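Local coordinates for galactan 1,3-beta-galactosidase (Phanerochaete chrysosporium, PDB 7BYV), which probably removes galactose units from beta-1,3-galactan chains as an exo-acting family 43 glycoside hydrolase that also carries a carbohydrate-binding module, at residues A[135-140]-A[158-163]. The protein carries 1 engineered substitution. Residues are numbered along the deposited sequence; the frame is centred on the assembly and turned at random.
Sequences DSRDES and DNNQNF. With GAL (beta-D-galactopyranose), chain C; GAL (beta-D-galactopyranose), chain B; GAL (beta-D-galactopyranose), chain D.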
loop_
_atom_site.group_PDB
_atom_site.type_symbol
_atom_site.label_atom_id
_atom_site.label_comp_id
_atom_site.label_asym_id
_atom_site.label_seq_id
_atom_site.Cartn_x
_atom_site.Cartn_y
_atom_site.Cartn_z
ATOM N N ASP A 135 -15.242 16.217 13.072
ATOM C CA ASP A 135 -15.085 14.894 12.477
ATOM C C ASP A 135 -13.625 14.563 12.205
ATOM O O ASP A 135 -12.856 15.393 11.717
ATOM C CB ASP A 135 -15.839 14.821 11.156
ATOM C CG ASP A 135 -17.305 14.621 11.339
ATOM O OD1 ASP A 135 -17.734 14.408 12.493
ATOM O OD2 ASP A 135 -18.036 14.689 10.325
ATOM N N SER A 136 -13.255 13.325 12.475
ATOM C CA SER A 136 -11.949 12.814 12.101
ATOM C C SER A 136 -12.157 11.393 11.614
ATOM O O SER A 136 -12.550 10.536 12.407
ATOM C CB SER A 136 -11.000 12.832 13.286
ATOM O OG SER A 136 -9.760 12.278 12.918
ATOM N N ARG A 137 -11.914 11.130 10.323
ATOM C CA ARG A 137 -12.005 9.769 9.808
ATOM C C ARG A 137 -10.599 9.320 9.461
ATOM O O ARG A 137 -9.812 9.000 10.377
ATOM C CB ARG A 137 -13.019 9.699 8.662
ATOM C CG ARG A 137 -14.426 9.413 9.135
ATOM C CD ARG A 137 -15.474 9.869 8.136
ATOM N NE ARG A 137 -16.817 9.817 8.716
ATOM C CZ ARG A 137 -17.493 10.887 9.141
ATOM N NH1 ARG A 137 -16.969 12.106 9.050
ATOM N NH2 ARG A 137 -18.697 10.739 9.673
ATOM N N ASP A 138 -10.202 9.287 8.181
ATOM C CA ASP A 138 -8.826 8.913 7.851
ATOM C C ASP A 138 -7.855 9.919 8.458
ATOM O O ASP A 138 -8.034 11.135 8.331
ATOM C CB ASP A 138 -8.620 8.827 6.336
ATOM C CG ASP A 138 -9.104 7.489 5.738
ATOM O OD1 ASP A 138 -9.789 6.703 6.428
ATOM O OD2 ASP A 138 -8.810 7.222 4.559
ATOM N N GLU A 139 -6.842 9.413 9.157
ATOM C CA GLU A 139 -5.902 10.280 9.838
ATOM C C GLU A 139 -4.496 9.735 9.683
ATOM O O GLU A 139 -4.279 8.646 9.146
ATOM C CB GLU A 139 -6.239 10.455 11.325
ATOM C CG GLU A 139 -6.573 9.193 12.061
ATOM C CD GLU A 139 -5.422 8.207 12.100
ATOM O OE1 GLU A 139 -4.288 8.619 12.435
ATOM O OE2 GLU A 139 -5.651 7.020 11.782
ATOM N N SER A 140 -3.550 10.519 10.200
ATOM C CA SER A 140 -2.121 10.238 10.220
ATOM C C SER A 140 -1.470 11.170 11.239
ATOM O O SER A 140 -2.041 12.192 11.626
ATOM C CB SER A 140 -1.486 10.426 8.838
ATOM O OG SER A 140 -0.134 10.000 8.854
ATOM N N ASP A 158 -15.265 17.027 8.599
ATOM C CA ASP A 158 -16.581 17.455 8.100
ATOM C C ASP A 158 -17.071 16.556 6.977
ATOM O O ASP A 158 -17.278 16.979 5.837
ATOM C CB ASP A 158 -16.559 18.908 7.654
ATOM C CG ASP A 158 -16.115 19.857 8.776
ATOM O OD1 ASP A 158 -16.668 19.763 9.897
ATOM O OD2 ASP A 158 -15.206 20.691 8.543
ATOM N N ASN A 159 -17.259 15.285 7.334
ATOM C CA ASN A 159 -17.704 14.240 6.408
ATOM C C ASN A 159 -16.784 14.151 5.189
ATOM O O ASN A 159 -17.223 14.110 4.037
ATOM C CB ASN A 159 -19.168 14.448 6.008
ATOM C CG ASN A 159 -20.108 14.313 7.197
ATOM O OD1 ASN A 159 -20.114 13.285 7.876
ATOM N ND2 ASN A 159 -20.884 15.361 7.472
ATOM N N ASN A 160 -15.483 14.132 5.467
ATOM C CA ASN A 160 -14.417 13.944 4.494
ATOM C C ASN A 160 -14.303 15.071 3.479
ATOM O O ASN A 160 -13.602 14.908 2.488
ATOM C CB ASN A 160 -14.565 12.600 3.769
ATOM C CG ASN A 160 -14.299 11.433 4.698
ATOM O OD1 ASN A 160 -13.581 11.575 5.687
ATOM N ND2 ASN A 160 -14.878 10.287 4.401
ATOM N N GLN A 161 -14.950 16.211 3.693
ATOM C CA GLN A 161 -14.831 17.284 2.712
ATOM C C GLN A 161 -13.626 18.175 2.968
ATOM O O GLN A 161 -13.016 18.665 2.010
ATOM C CB GLN A 161 -16.089 18.165 2.667
ATOM C CG GLN A 161 -17.411 17.445 2.378
ATOM C CD GLN A 161 -17.388 16.652 1.088
ATOM O OE1 GLN A 161 -17.504 17.215 -0.007
ATOM N NE2 GLN A 161 -17.225 15.329 1.210
ATOM N N ASN A 162 -13.264 18.392 4.228
ATOM C CA ASN A 162 -12.250 19.374 4.592
ATOM C C ASN A 162 -11.061 18.678 5.230
ATOM O O ASN A 162 -11.183 18.084 6.301
ATOM C CB ASN A 162 -12.834 20.418 5.536
ATOM C CG ASN A 162 -14.019 21.113 4.941
ATOM O OD1 ASN A 162 -14.126 21.231 3.724
ATOM N ND2 ASN A 162 -14.936 21.553 5.786
ATOM N N PHE A 163 -9.914 18.763 4.582
ATOM C CA PHE A 163 -8.722 18.173 5.156
ATOM C C PHE A 163 -8.134 19.131 6.170
ATOM O O PHE A 163 -8.029 20.328 5.906
ATOM C CB PHE A 163 -7.702 17.847 4.077
ATOM C CG PHE A 163 -6.556 17.068 4.587
ATOM C CD1 PHE A 163 -6.735 15.765 5.012
ATOM C CD2 PHE A 163 -5.302 17.644 4.684
ATOM C CE1 PHE A 163 -5.678 15.036 5.511
ATOM C CE2 PHE A 163 -4.223 16.918 5.177
ATOM C CZ PHE A 163 -4.413 15.611 5.582
HETATM C C1 GAL C . -16.002 8.052 2.108
HETATM C C2 GAL C . -14.602 7.390 1.965
HETATM C C3 GAL C . -14.489 6.072 2.818
HETATM C C4 GAL C . -14.962 6.270 4.302
HETATM C C5 GAL C . -16.303 7.017 4.345
HETATM C C6 GAL C . -16.758 7.461 5.775
HETATM O O2 GAL C . -14.273 7.093 0.597
HETATM O O3 GAL C . -13.150 5.611 2.880
HETATM O O4 GAL C . -13.964 6.964 5.105
HETATM O O5 GAL C . -16.278 8.237 3.521
HETATM O O6 GAL C . -18.119 7.977 5.790
HETATM C C1 GAL B . -18.686 11.840 0.080
HETATM C C2 GAL B . -17.350 11.443 0.729
HETATM C C3 GAL B . -17.583 10.058 1.347
HETATM C C4 GAL B . -18.498 10.279 2.586
HETATM C C5 GAL B . -19.831 10.957 2.118
HETATM C C6 GAL B . -20.785 11.451 3.273
HETATM O O1 GAL B . -18.583 12.947 -0.834
HETATM O O2 GAL B . -16.278 11.415 -0.177
HETATM O O3 GAL B . -16.383 9.316 1.716
HETATM O O4 GAL B . -17.850 11.093 3.581
HETATM O O5 GAL B . -19.637 12.103 1.159
HETATM O O6 GAL B . -21.527 10.360 3.860
HETATM C C1 GAL D . -12.198 4.624 2.968
HETATM C C2 GAL D . -10.881 4.519 3.857
HETATM C C3 GAL D . -10.625 3.122 4.377
HETATM C C4 GAL D . -11.941 2.530 4.915
HETATM C C5 GAL D . -12.928 2.323 3.721
HETATM C C6 GAL D . -14.448 2.223 4.065
HETATM O O2 GAL D . -9.707 4.930 3.201
HETATM O O3 GAL D . -9.683 3.186 5.449
HETATM O O4 GAL D . -12.510 3.386 5.942
HETATM O O5 GAL D . -12.782 3.325 2.628
HETATM O O6 GAL D . -15.259 2.175 2.879
HETATM O O HOH W 1 -17.511 17.883 12.083
HETATM O O HOH W 2 -14.402 13.035 7.708
HETATM O O HOH W 3 -11.770 9.555 5.803
#
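Asp135 and Arg137 lie against the type I' turn Asp158-Gln161, which joins strands 151-157 and 162-168 in one antiparallel blade of the five-bladed beta-propeller of family 43. Asp135 OD2 is gripped twice: Asn159 N reaches its anti lone pair at 3.1 Å (N-H...O 145°), while Arg137 NH1, also 3.1 Å from OD2, meets it from above the carboxylate plane in a salt bridge. Asp135 CB packs against Asp158 N; CG lies anti to the carbonyl carbon (chi1 -79°), which turns the carboxylate to Asn159 N, and Lys130 pairs with the other oxygen, OD1.

Arg137 is extended from CG to NE, which carries its guanidinium to Asn159 in the turn. There NH2 lies near Asn159 OD1 and NH1 near Asn159 CA, the guanidinium and amide planes 38° apart; NH2 is hydrogen-bonded to Tyr106 O. Farther back, Arg137 CD packs 3.5 Å from Asn160 OD1 and 3.6 Å from C6 of the chain C galactose. A water in the guanidinium plane links Arg137 NH1 to both N and OD1 of Asn160, and a second joins OD1 to Asp138 N. Two waters donating to OD1 are consistent with the amide being turned so that ND2 faces the sugars, donating to O3 of the chain B galactose at 3.2 Å. Asp138 OD2 accepts from O2 of the chain D galactose at 2.8 Å. The paired charges and waters probably act as a second shell that helps to position the turn, whose Asn160 contributes a hydrogen bond to the galactotriose.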